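Local structure of nuclear import protein MOG1 (Saccharomyces cerevisiae, 1JHS) at residues S56-L61 with V141-V146; A73-V78 with T88-L93; L107-A112 with A121-I126; P147-E152 with P162-A167. The protein binds the Ran GTPase Gsp1 and takes part in the Ran system that drives nuclear protein import and poly(A)+ mRNA export. The protein carries 1 engineered substitution. All coordinates share one frame; numbering follows the deposited sequence.

Interaction 1 of 4, residues S56-L61 with V141-V146; sequences SIIVDL and VISINV
I58 and S143 exchange two backbone bonds of 2.8 Å, I58 N to S143 O and S143 N to I58 O, with N-H angles of 168° and 166°. They form the central hydrogen-bonded pair of a ladder that continues in both directions. D60 and V141 are likewise joined by two bonds, and at the other end N145 N reaches S56 O at 2.9 Å, while the return bond from S56 N to N145 O is weak.

The pairing of S56 with N145 puts both side chains on one face of the sheet, and there a side-chain bond is added: N145 ND2 donates to S56 OG at 3.0 Å, with the oxygen close to the plane of the amide. A chi1 of 51° places OG of S56 between its own backbone N and carbonyl carbon, within reach of ND2. S143 OG lies on the same face, 3.6 Å from I58 CB. D60 turns its carboxylate away from V141 to hydrogen bonds with T33 and Q34.

On the other face lie I57, I144, V59 and I142. I57 and I144 run side by side, pointing the same way, with I57 CG1 and I144 CG1 4.0 Å apart. V59 CG2 approaches I142 CG1 at 4.3 Å. I57 and I144 also touch helix 163-178, at M175 and V168. Short strand axes 4.7 Å apart, with hydrogen-bonded and non-hydrogen-bonded pairs in turn, define a regular antiparallel ladder at the middle of the seven-stranded sheet.

Interaction 2 of 4, residues A73-V78 with T88-L93; sequences AWQFHV and TKWEAL
The indole of W90 meets both V78 and W74, offering a face to the first and its edge to the second. V78 CG1 stands over the six-membered ring, 3.4 Å from its centroid and 10° off the ring normal, which meets the definition of a CH-pi contact. The W90 atoms nearest to this methyl are CZ2 and CE2, both at 3.5 Å. CG1 is anti to the backbone N of V78, while the other methyl, CG2, covers the centre of the W74 ring; one valine therefore packs against both indoles.

The two tryptophans are steeply inclined, their six-membered rings 78° apart in plane and 5.8 Å between centroids. The approach is oblique and closest at W74 CZ3 and W90 CH2, 3.9 Å apart. A92 CB reaches the edge of the W74 ring near its plane, 4.3 Å from CH2. Q75 crosses W90 at about a right angle, its CG 4.2 Å from W90 CH2.

No hydrogen bond links 73-78 to 88-93, and the polar edges of both indoles are engaged by other residues: W90 NE1 bonds to E79 and W74 NE1 to the carbonyl of V128. An alanine at W90 would probably open a gap beside V78 CG1 and W74 CZ3 and leave E79 without its indole donor.

The contact lays helix 70-83 against the outermost strand 87-99, at an axis separation of 11.1 Å, while V108 of the adjacent strand 103-113 touches W90 and W74, and L130 of strand 124-133 also packs on W74.

Interaction 3 of 4, residues L107-A112 with A121-I126; sequences LVMEVA and AQTVVI
Strands 103-113 and 124-133 form a beta hairpin of the large antiparallel sheet, and the contact lies where its two arms begin to part. M109 and T123 touch beyond the last strand bonds, with M109 SD and T123 CG2 3.9 Å apart. CG of M109 is anti to the backbone N (chi1 -172°), and T123 CG2 lies just as near to that carbon as to the sulphur. The terminal bend at chi3 then turns the methyl aside.

V108 and I126 make the hydrogen-bonded pair: V108 N stands 2.8 Å from I126 O, tilted 26° from the I126 carbonyl plane, and I126 N lies in the plane of the V108 carbonyl, 2.9 Å from V108 O. V125 lies on the other face, where its CG1 meets L107 CD2 at 4.2 Å, and C165 of helix 163-178 touches both residues. V108 instead faces helix 70-83, contacting V78 and T82.

The short axes of 107-110 and 124-126 make 146°, an antiparallel pair with marked twist. Past V108 a water bridges the two backbones; its leg to V124 O is unusually short and its exact length doubtful, whereas it accepts from E110 N at an ordinary 2.9 Å.

Interaction 4 of 4, residues P147-E152 with P162-A167; sequences PLTKEE and PARCHA
R164 extends CG anti to its backbone N (chi1 -175°) and then bends at chi3 (59°), which places NE, while E152 carries CG anti to its carbonyl carbon and runs on extended. The two chains cross at about a right angle, yet the carboxylate and guanidinium end nearly coplanar. The result is a side-on, two-bond salt bridge. R164 NE meets E152 OE2 at 3.0 Å and R164 NH2 meets E152 OE1 at 2.8 Å, both on syn lone pairs.

NH2 also donates to P147 O at 2.8 Å, from above the carbonyl plane. E152 OE1 has a second donor, T149 N at 2.9 Å, on its anti side and 28° out of the carboxylate plane; with E152 N bonding back to T149 OG1 at 3.0 Å, this forms a capping box at the start of helix 150-157. An alanine at R164 would probably leave the E152 carboxylate without its charged mate and P147 O without this donor.

P162 CG packs on E152 CB, and L148 CD2 on C165 SG. The contact thus joins the starts of helices 150-157 and 163-178 just after strand 138-147, with V125 of strand 124-133 touching both L148 and C165, and E55 and N54 holding R164 NH1.

In the fold
Interactions 1, 2 and 3 all reach the seven-stranded antiparallel sheet: interaction 1 pairs two inner strands, interaction 3 joins 103-113 to 124-133, and interaction 2 sets helix 70-83 against the outermost strand 87-99. Along the chain, interactions 2 and 3 fall between the two halves of interaction 1, and interaction 4 comes last. Probable backbone bonds link 1 to 3 (V146 N to V125 O), 2 to 3 (L93 N to L107 O) and 3 to 4 (L148 N to T123 O). Centres of 3 and 4 are about 11 Å apart, those of 2 and 4 about 19 Å, without touching. V141 and S143 meet helix 70-83, I57 and I144 helix 163-178: the helices cover opposite faces of one sheet.

Interaction 1 of 4, residues S56-L61 with V141-V146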
loop_
_atom_site.group_PDB
_atom_site.type_symbol
_atom_site.label_atom_id
_atom_site.label_comp_id
_atom_site.label_asym_id
_atom_site.label_seq_id
_atom_site.Cartn_x
_atom_site.Cartn_y
_atom_site.Cartn_z
ATOM N N SER A 56 -5.778 -5.842 -1.136
ATOM C CA SER A 56 -6.523 -4.654 -1.556
ATOM C C SER A 56 -5.521 -3.514 -1.632
ATOM O O SER A 56 -4.517 -3.482 -0.898
ATOM C CB SER A 56 -7.668 -4.328 -0.583
ATOM O OG SER A 56 -7.227 -4.285 0.758
ATOM N N ILE A 57 -5.797 -2.596 -2.536
ATOM C CA ILE A 57 -4.921 -1.466 -2.803
ATOM C C ILE A 57 -5.678 -0.143 -2.673
ATOM O O ILE A 57 -6.745 0.020 -3.261
ATOM C CB ILE A 57 -4.373 -1.547 -4.264
ATOM C CG1 ILE A 57 -3.612 -2.874 -4.474
ATOM C CG2 ILE A 57 -3.494 -0.315 -4.567
ATOM C CD1 ILE A 57 -3.237 -3.170 -5.978
ATOM N N ILE A 58 -5.128 0.786 -1.905
ATOM C CA ILE A 58 -5.753 2.097 -1.758
ATOM C C ILE A 58 -4.716 3.168 -2.095
ATOM O O ILE A 58 -3.590 3.110 -1.633
ATOM C CB ILE A 58 -6.225 2.390 -0.315
ATOM C CG1 ILE A 58 -7.352 1.441 0.102
ATOM C CG2 ILE A 58 -6.736 3.871 -0.244
ATOM C CD1 ILE A 58 -7.842 1.695 1.505
ATOM N N VAL A 59 -5.101 4.128 -2.921
ATOM C CA VAL A 59 -4.216 5.237 -3.263
ATOM C C VAL A 59 -4.957 6.389 -2.624
ATOM O O VAL A 59 -6.175 6.526 -2.813
ATOM C CB VAL A 59 -4.132 5.459 -4.795
ATOM C CG1 VAL A 59 -3.270 6.670 -5.091
ATOM C CG2 VAL A 59 -3.545 4.228 -5.471
ATOM N N ASP A 60 -4.256 7.216 -1.863
ATOM C CA ASP A 60 -4.930 8.313 -1.182
ATOM C C ASP A 60 -4.158 9.616 -1.360
ATOM O O ASP A 60 -2.956 9.664 -1.112
ATOM C CB ASP A 60 -5.040 7.995 0.298
ATOM C CG ASP A 60 -6.241 8.661 0.952
ATOM O OD1 ASP A 60 -6.816 9.602 0.349
ATOM O OD2 ASP A 60 -6.608 8.232 2.071
ATOM N N LEU A 61 -4.860 10.664 -1.784
ATOM C CA LEU A 61 -4.232 11.976 -1.991
ATOM C C LEU A 61 -4.421 12.749 -0.700
ATOM O O LEU A 61 -5.541 13.171 -0.375
ATOM C CB LEU A 61 -4.915 12.698 -3.147
ATOM C CG LEU A 61 -4.921 11.929 -4.476
ATOM C CD1 LEU A 61 -5.626 12.774 -5.549
ATOM C CD2 LEU A 61 -3.482 11.627 -4.923
ATOM N N VAL A 141 -0.269 8.592 -0.652
ATOM C CA VAL A 141 0.026 7.396 0.147
ATOM C C VAL A 141 -0.649 6.182 -0.510
ATOM O O VAL A 141 -1.853 6.168 -0.722
ATOM C CB VAL A 141 -0.437 7.547 1.626
ATOM C CG1 VAL A 141 -0.136 6.263 2.427
ATOM C CG2 VAL A 141 0.300 8.733 2.283
ATOM N N ILE A 142 0.157 5.187 -0.864
ATOM C CA ILE A 142 -0.371 3.974 -1.488
ATOM C C ILE A 142 -0.256 2.868 -0.447
ATOM O O ILE A 142 0.846 2.645 0.085
ATOM C CB ILE A 142 0.440 3.559 -2.743
ATOM C CG1 ILE A 142 0.402 4.679 -3.798
ATOM C CG2 ILE A 142 -0.181 2.299 -3.369
ATOM C CD1 ILE A 142 1.044 4.317 -5.176
ATOM N N SER A 143 -1.376 2.209 -0.117
ATOM C CA SER A 143 -1.332 1.115 0.861
ATOM C C SER A 143 -1.858 -0.166 0.229
ATOM O O SER A 143 -2.808 -0.138 -0.557
ATOM C CB SER A 143 -2.138 1.438 2.146
ATOM O OG SER A 143 -3.448 1.949 1.907
ATOM N N ILE A 144 -1.203 -1.281 0.536
ATOM C CA ILE A 144 -1.632 -2.564 0.009
ATOM C C ILE A 144 -1.742 -3.474 1.220
ATOM O O ILE A 144 -0.749 -3.748 1.886
ATOM C CB ILE A 144 -0.621 -3.156 -1.009
ATOM C CG1 ILE A 144 -0.383 -2.164 -2.166
ATOM C CG2 ILE A 144 -1.188 -4.511 -1.557
ATOM C CD1 ILE A 144 0.622 -2.649 -3.275
ATOM N N ASN A 145 -2.962 -3.942 1.490
ATOM C CA ASN A 145 -3.223 -4.808 2.628
ATOM C C ASN A 145 -3.059 -6.279 2.259
ATOM O O ASN A 145 -3.574 -6.716 1.234
ATOM C CB ASN A 145 -4.637 -4.565 3.140
ATOM C CG ASN A 145 -4.881 -3.128 3.421
ATOM O OD1 ASN A 145 -4.255 -2.545 4.325
ATOM N ND2 ASN A 145 -5.779 -2.511 2.647
ATOM N N VAL A 146 -2.340 -7.021 3.108
ATOM C CA VAL A 146 -2.094 -8.432 2.894
ATOM C C VAL A 146 -2.488 -9.242 4.140
ATOM O O VAL A 146 -1.695 -9.395 5.075
ATOM C CB VAL A 146 -0.585 -8.684 2.595
ATOM C CG1 VAL A 146 -0.388 -10.100 2.029
ATOM C CG2 VAL A 146 -0.045 -7.586 1.645
#

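Interaction 2 of 4, residues A73-V78 with T88-L93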
loop_
_atom_site.group_PDB
_atom_site.type_symbol
_atom_site.label_atom_id
_atom_site.label_comp_id
_atom_site.label_asym_id
_atom_site.label_seq_id
_atom_site.Cartn_x
_atom_site.Cartn_y
_atom_site.Cartn_z
ATOM N N ALA A 73 8.473 11.557 7.107
ATOM C CA ALA A 73 7.132 11.822 6.574
ATOM C C ALA A 73 6.420 10.476 6.341
ATOM O O ALA A 73 5.227 10.324 6.611
ATOM C CB ALA A 73 7.225 12.603 5.259
ATOM N N TRP A 74 7.168 9.507 5.842
ATOM C CA TRP A 74 6.596 8.190 5.575
ATOM C C TRP A 74 6.148 7.556 6.892
ATOM O O TRP A 74 5.021 7.042 6.997
ATOM C CB TRP A 74 7.633 7.318 4.858
ATOM C CG TRP A 74 7.203 5.899 4.615
ATOM C CD1 TRP A 74 6.456 5.426 3.557
ATOM C CD2 TRP A 74 7.538 4.766 5.415
ATOM N NE1 TRP A 74 6.326 4.050 3.653
ATOM C CE2 TRP A 74 6.981 3.624 4.783
ATOM C CE3 TRP A 74 8.266 4.596 6.614
ATOM C CZ2 TRP A 74 7.119 2.326 5.313
ATOM C CZ3 TRP A 74 8.399 3.297 7.138
ATOM C CH2 TRP A 74 7.829 2.187 6.483
ATOM N N GLN A 75 7.005 7.601 7.908
ATOM C CA GLN A 75 6.636 7.016 9.207
ATOM C C GLN A 75 5.368 7.643 9.759
ATOM O O GLN A 75 4.536 6.971 10.359
ATOM C CB GLN A 75 7.785 7.193 10.216
ATOM C CG GLN A 75 9.054 6.431 9.812
ATOM C CD GLN A 75 10.211 6.667 10.793
ATOM O OE1 GLN A 75 10.617 7.812 11.033
ATOM N NE2 GLN A 75 10.727 5.600 11.363
ATOM N N PHE A 76 5.232 8.951 9.560
ATOM C CA PHE A 76 4.066 9.678 10.023
ATOM C C PHE A 76 2.812 9.129 9.346
ATOM O O PHE A 76 1.786 8.901 10.002
ATOM C CB PHE A 76 4.216 11.170 9.676
ATOM C CG PHE A 76 2.984 11.994 9.980
ATOM C CD1 PHE A 76 2.805 12.572 11.225
ATOM C CD2 PHE A 76 1.980 12.144 9.019
ATOM C CE1 PHE A 76 1.639 13.287 11.519
ATOM C CE2 PHE A 76 0.806 12.859 9.306
ATOM C CZ PHE A 76 0.639 13.428 10.555
ATOM N N HIS A 77 2.891 8.922 8.022
ATOM C CA HIS A 77 1.741 8.423 7.290
ATOM C C HIS A 77 1.436 6.984 7.609
ATOM O O HIS A 77 0.271 6.575 7.564
ATOM C CB HIS A 77 1.938 8.605 5.788
ATOM C CG HIS A 77 1.805 10.029 5.352
ATOM N ND1 HIS A 77 0.616 10.721 5.441
ATOM C CD2 HIS A 77 2.714 10.903 4.860
ATOM C CE1 HIS A 77 0.800 11.963 5.024
ATOM N NE2 HIS A 77 2.065 12.100 4.665
ATOM N N VAL A 78 2.474 6.215 7.913
ATOM C CA VAL A 78 2.270 4.812 8.303
ATOM C C VAL A 78 1.505 4.788 9.639
ATOM O O VAL A 78 0.550 4.005 9.813
ATOM C CB VAL A 78 3.636 4.058 8.491
ATOM C CG1 VAL A 78 3.377 2.663 9.114
ATOM C CG2 VAL A 78 4.316 3.844 7.132
ATOM N N THR A 88 -0.192 -0.136 18.337
ATOM C CA THR A 88 0.547 0.852 19.129
ATOM C C THR A 88 2.041 0.855 18.798
ATOM O O THR A 88 2.758 1.806 19.137
ATOM C CB THR A 88 0.383 0.595 20.614
ATOM O OG1 THR A 88 0.630 -0.788 20.855
ATOM C CG2 THR A 88 -1.048 0.981 21.068
ATOM N N LYS A 89 2.516 -0.212 18.168
ATOM C CA LYS A 89 3.920 -0.287 17.749
ATOM C C LYS A 89 3.964 -1.141 16.504
ATOM O O LYS A 89 3.261 -2.144 16.395
ATOM C CB LYS A 89 4.815 -0.930 18.818
ATOM C CG LYS A 89 4.742 -0.224 20.163
ATOM C CD LYS A 89 5.769 -0.749 21.154
ATOM C CE LYS A 89 5.642 0.039 22.472
ATOM N NZ LYS A 89 6.806 -0.247 23.335
ATOM N N TRP A 90 4.801 -0.747 15.562
ATOM C CA TRP A 90 4.911 -1.509 14.335
ATOM C C TRP A 90 6.358 -1.557 13.907
ATOM O O TRP A 90 7.201 -0.778 14.400
ATOM C CB TRP A 90 4.065 -0.874 13.207
ATOM C CG TRP A 90 4.269 0.627 13.007
ATOM C CD1 TRP A 90 3.606 1.637 13.652
ATOM C CD2 TRP A 90 5.184 1.262 12.099
ATOM N NE1 TRP A 90 4.046 2.862 13.199
ATOM C CE2 TRP A 90 5.013 2.661 12.242
ATOM C CE3 TRP A 90 6.124 0.787 11.180
ATOM C CZ2 TRP A 90 5.758 3.596 11.496
ATOM C CZ3 TRP A 90 6.871 1.720 10.431
ATOM C CH2 TRP A 90 6.674 3.108 10.597
ATOM N N GLU A 91 6.656 -2.464 12.990
ATOM C CA GLU A 91 8.016 -2.547 12.494
ATOM C C GLU A 91 8.034 -2.579 10.979
ATOM O O GLU A 91 7.074 -3.039 10.336
ATOM C CB GLU A 91 8.742 -3.761 13.076
ATOM C CG GLU A 91 8.250 -5.137 12.683
ATOM C CD GLU A 91 9.078 -6.247 13.380
ATOM O OE1 GLU A 91 8.873 -7.442 13.063
ATOM O OE2 GLU A 91 9.925 -5.917 14.244
ATOM N N ALA A 92 9.107 -2.038 10.413
ATOM C CA ALA A 92 9.264 -2.024 8.973
ATOM C C ALA A 92 10.009 -3.297 8.618
ATOM O O ALA A 92 11.187 -3.428 8.959
ATOM C CB ALA A 92 10.067 -0.786 8.548
ATOM N N LEU A 93 9.326 -4.238 7.965
ATOM C CA LEU A 93 9.950 -5.495 7.557
ATOM C C LEU A 93 10.911 -5.265 6.397
ATOM O O LEU A 93 11.882 -6.003 6.225
ATOM C CB LEU A 93 8.895 -6.516 7.127
ATOM C CG LEU A 93 7.800 -6.842 8.143
ATOM C CD1 LEU A 93 6.959 -7.985 7.632
ATOM C CD2 LEU A 93 8.425 -7.192 9.478
#

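Interaction 3 of 4, residues L107-A112 with A121-I126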
loop_
_atom_site.group_PDB
_atom_site.type_symbol
_atom_site.label_atom_id
_atom_site.label_comp_id
_atom_site.label_asym_id
_atom_site.label_seq_id
_atom_site.Cartn_x
_atom_site.Cartn_y
_atom_site.Cartn_z
ATOM N N LEU A 107 7.363 -2.336 3.903
ATOM C CA LEU A 107 6.335 -3.299 4.311
ATOM C C LEU A 107 6.278 -3.085 5.831
ATOM O O LEU A 107 7.313 -3.000 6.489
ATOM C CB LEU A 107 6.764 -4.734 4.036
ATOM C CG LEU A 107 6.796 -5.235 2.603
ATOM C CD1 LEU A 107 7.254 -6.688 2.666
ATOM C CD2 LEU A 107 5.413 -5.137 1.965
ATOM N N VAL A 108 5.082 -3.030 6.381
ATOM C CA VAL A 108 4.902 -2.736 7.800
ATOM C C VAL A 108 4.030 -3.785 8.479
ATOM O O VAL A 108 3.129 -4.335 7.858
ATOM C CB VAL A 108 4.232 -1.346 7.917
ATOM C CG1 VAL A 108 3.730 -1.092 9.343
ATOM C CG2 VAL A 108 5.262 -0.267 7.487
ATOM N N MET A 109 4.311 -4.048 9.755
ATOM C CA MET A 109 3.540 -5.037 10.489
ATOM C C MET A 109 3.447 -4.625 11.945
ATOM O O MET A 109 4.433 -4.178 12.552
ATOM C CB MET A 109 4.229 -6.401 10.409
ATOM C CG MET A 109 3.414 -7.575 10.971
ATOM S SD MET A 109 4.401 -9.115 10.823
ATOM C CE MET A 109 5.785 -8.615 11.724
ATOM N N GLU A 110 2.246 -4.756 12.495
ATOM C CA GLU A 110 2.009 -4.436 13.900
ATOM C C GLU A 110 2.813 -5.412 14.755
ATOM O O GLU A 110 2.921 -6.592 14.402
ATOM C CB GLU A 110 0.519 -4.639 14.232
ATOM C CG GLU A 110 0.223 -4.902 15.725
ATOM C CD GLU A 110 -1.256 -5.082 15.987
ATOM O OE1 GLU A 110 -2.007 -4.122 15.725
ATOM O OE2 GLU A 110 -1.669 -6.180 16.450
ATOM N N VAL A 111 3.397 -4.930 15.850
ATOM C CA VAL A 111 4.067 -5.839 16.775
ATOM C C VAL A 111 3.413 -5.677 18.153
ATOM O O VAL A 111 3.593 -6.515 19.032
ATOM C CB VAL A 111 5.611 -5.617 16.851
ATOM C CG1 VAL A 111 6.238 -6.034 15.523
ATOM C CG2 VAL A 111 5.959 -4.180 17.225
ATOM N N ALA A 112 2.644 -4.603 18.332
ATOM C CA ALA A 112 1.932 -4.384 19.591
ATOM C C ALA A 112 0.630 -3.625 19.354
ATOM O O ALA A 112 0.555 -2.775 18.449
ATOM C CB ALA A 112 2.802 -3.626 20.591
ATOM N N ALA A 121 -5.649 -12.249 16.753
ATOM C CA ALA A 121 -6.282 -12.641 15.495
ATOM C C ALA A 121 -5.285 -12.623 14.341
ATOM O O ALA A 121 -4.090 -12.423 14.521
ATOM C CB ALA A 121 -7.477 -11.705 15.185
ATOM N N GLN A 122 -5.802 -12.834 13.141
ATOM C CA GLN A 122 -4.985 -12.858 11.936
ATOM C C GLN A 122 -4.070 -11.625 11.799
ATOM O O GLN A 122 -4.488 -10.504 12.091
ATOM C CB GLN A 122 -5.923 -12.951 10.731
ATOM C CG GLN A 122 -5.291 -12.693 9.390
ATOM C CD GLN A 122 -6.318 -12.796 8.289
ATOM O OE1 GLN A 122 -7.441 -12.262 8.416
ATOM N NE2 GLN A 122 -5.954 -13.473 7.201
ATOM N N THR A 123 -2.836 -11.856 11.341
ATOM C CA THR A 123 -1.848 -10.788 11.120
ATOM C C THR A 123 -2.078 -10.188 9.735
ATOM O O THR A 123 -2.438 -10.901 8.816
ATOM C CB THR A 123 -0.406 -11.345 11.097
ATOM O OG1 THR A 123 -0.120 -11.978 12.343
ATOM C CG2 THR A 123 0.610 -10.220 10.869
ATOM N N VAL A 124 -1.862 -8.885 9.600
ATOM C CA VAL A 124 -1.995 -8.222 8.305
ATOM C C VAL A 124 -0.708 -7.410 8.062
ATOM O O VAL A 124 -0.301 -6.628 8.925
ATOM C CB VAL A 124 -3.214 -7.255 8.278
ATOM C CG1 VAL A 124 -3.271 -6.499 6.923
ATOM C CG2 VAL A 124 -4.527 -8.053 8.463
ATOM N N VAL A 125 -0.053 -7.629 6.929
ATOM C CA VAL A 125 1.142 -6.856 6.594
ATOM C C VAL A 125 0.608 -5.774 5.674
ATOM O O VAL A 125 -0.364 -6.018 4.950
ATOM C CB VAL A 125 2.201 -7.724 5.864
ATOM C CG1 VAL A 125 3.268 -6.817 5.161
ATOM C CG2 VAL A 125 2.911 -8.601 6.902
ATOM N N ILE A 126 1.199 -4.582 5.708
ATOM C CA ILE A 126 0.707 -3.522 4.841
ATOM C C ILE A 126 1.869 -2.928 4.082
ATOM O O ILE A 126 2.867 -2.524 4.685
ATOM C CB ILE A 126 0.014 -2.376 5.660
ATOM C CG1 ILE A 126 -1.103 -2.943 6.562
ATOM C CG2 ILE A 126 -0.597 -1.344 4.687
ATOM C CD1 ILE A 126 -1.550 -1.969 7.663
HETATM O O HOH W 1 -0.207 -5.187 10.990
#

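Interaction 4 of 4, residues P147-E152 with P162-A167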
loop_
_atom_site.group_PDB
_atom_site.type_symbol
_atom_site.label_atom_id
_atom_site.label_comp_id
_atom_site.label_asym_id
_atom_site.label_seq_id
_atom_site.Cartn_x
_atom_site.Cartn_y
_atom_site.Cartn_z
ATOM N N PRO A 147 -3.731 -9.762 4.173
ATOM C CA PRO A 147 -4.178 -10.554 5.331
ATOM C C PRO A 147 -3.428 -11.880 5.218
ATOM O O PRO A 147 -3.661 -12.640 4.272
ATOM C CB PRO A 147 -5.695 -10.713 5.104
ATOM C CG PRO A 147 -6.044 -9.515 4.135
ATOM C CD PRO A 147 -4.835 -9.503 3.227
ATOM N N LEU A 148 -2.548 -12.162 6.186
ATOM C CA LEU A 148 -1.727 -13.374 6.124
ATOM C C LEU A 148 -2.425 -14.666 6.526
ATOM O O LEU A 148 -3.331 -14.663 7.351
ATOM C CB LEU A 148 -0.482 -13.242 7.009
ATOM C CG LEU A 148 0.449 -12.042 6.818
ATOM C CD1 LEU A 148 1.700 -12.205 7.676
ATOM C CD2 LEU A 148 0.824 -11.942 5.334
ATOM N N THR A 149 -1.951 -15.771 5.953
ATOM C CA THR A 149 -2.499 -17.076 6.273
ATOM C C THR A 149 -1.824 -17.444 7.596
ATOM O O THR A 149 -0.894 -16.764 8.036
ATOM C CB THR A 149 -2.094 -18.138 5.221
ATOM O OG1 THR A 149 -0.667 -18.268 5.214
ATOM C CG2 THR A 149 -2.553 -17.747 3.824
ATOM N N LYS A 150 -2.300 -18.505 8.240
ATOM C CA LYS A 150 -1.686 -18.955 9.491
ATOM C C LYS A 150 -0.208 -19.275 9.235
ATOM O O LYS A 150 0.672 -18.950 10.038
ATOM C CB LYS A 150 -2.402 -20.208 9.989
ATOM C CG LYS A 150 -1.760 -20.883 11.229
ATOM C CD LYS A 150 -2.515 -22.200 11.549
ATOM C CE LYS A 150 -2.192 -22.768 12.938
ATOM N NZ LYS A 150 -3.039 -24.010 13.164
ATOM N N GLU A 151 0.056 -19.912 8.104
ATOM C CA GLU A 151 1.419 -20.294 7.742
ATOM C C GLU A 151 2.328 -19.074 7.558
ATOM O O GLU A 151 3.461 -19.045 8.059
ATOM C CB GLU A 151 1.393 -21.114 6.454
ATOM C CG GLU A 151 2.759 -21.536 5.966
ATOM C CD GLU A 151 3.054 -22.995 6.273
ATOM O OE1 GLU A 151 2.681 -23.458 7.386
ATOM O OE2 GLU A 151 3.659 -23.679 5.406
ATOM N N GLU A 152 1.839 -18.072 6.825
ATOM C CA GLU A 152 2.620 -16.854 6.592
ATOM C C GLU A 152 2.851 -16.074 7.888
ATOM O O GLU A 152 3.903 -15.457 8.064
ATOM C CB GLU A 152 1.908 -15.955 5.563
ATOM C CG GLU A 152 1.815 -16.553 4.151
ATOM C CD GLU A 152 0.851 -15.763 3.241
ATOM O OE1 GLU A 152 -0.109 -15.158 3.781
ATOM O OE2 GLU A 152 1.040 -15.769 1.998
ATOM N N PRO A 162 7.456 -13.843 4.187
ATOM C CA PRO A 162 6.658 -14.701 3.305
ATOM C C PRO A 162 6.850 -14.312 1.833
ATOM O O PRO A 162 7.005 -13.133 1.508
ATOM C CB PRO A 162 5.222 -14.445 3.776
ATOM C CG PRO A 162 5.385 -14.129 5.225
ATOM C CD PRO A 162 6.623 -13.245 5.250
ATOM N N ALA A 163 6.843 -15.303 0.946
ATOM C CA ALA A 163 7.004 -15.042 -0.489
ATOM C C ALA A 163 5.971 -14.049 -1.012
ATOM O O ALA A 163 6.282 -13.207 -1.856
ATOM C CB ALA A 163 6.873 -16.347 -1.290
ATOM N N ARG A 164 4.736 -14.166 -0.533
ATOM C CA ARG A 164 3.683 -13.279 -1.027
ATOM C C ARG A 164 3.968 -11.837 -0.628
ATOM O O ARG A 164 3.633 -10.915 -1.368
ATOM C CB ARG A 164 2.303 -13.708 -0.505
ATOM C CG ARG A 164 1.163 -12.883 -1.107
ATOM C CD ARG A 164 -0.188 -13.575 -0.963
ATOM N NE ARG A 164 -0.568 -13.846 0.426
ATOM C CZ ARG A 164 -1.650 -13.343 1.020
ATOM N NH1 ARG A 164 -2.452 -12.522 0.354
ATOM N NH2 ARG A 164 -1.967 -13.718 2.255
ATOM N N CYS A 165 4.567 -11.638 0.545
ATOM C CA CYS A 165 4.924 -10.282 0.970
ATOM C C CYS A 165 5.997 -9.723 0.039
ATOM O O CYS A 165 6.003 -8.537 -0.285
ATOM C CB CYS A 165 5.424 -10.298 2.401
ATOM S SG CYS A 165 4.044 -10.627 3.557
ATOM N N HIS A 166 6.917 -10.586 -0.383
ATOM C CA HIS A 166 7.950 -10.157 -1.322
ATOM C C HIS A 166 7.275 -9.739 -2.640
ATOM O O HIS A 166 7.679 -8.748 -3.293
ATOM C CB HIS A 166 8.930 -11.312 -1.564
ATOM C CG HIS A 166 10.073 -10.955 -2.459
ATOM N ND1 HIS A 166 9.927 -10.778 -3.820
ATOM C CD2 HIS A 166 11.370 -10.674 -2.180
ATOM C CE1 HIS A 166 11.086 -10.397 -4.341
ATOM N NE2 HIS A 166 11.977 -10.325 -3.367
ATOM N N ALA A 167 6.228 -10.469 -3.018
ATOM C CA ALA A 167 5.517 -10.175 -4.256
ATOM C C ALA A 167 4.782 -8.837 -4.108
ATOM O O ALA A 167 4.830 -7.987 -5.008
ATOM C CB ALA A 167 4.532 -11.287 -4.565
HETATM O O HOH W 2 3.594 -16.362 1.171
#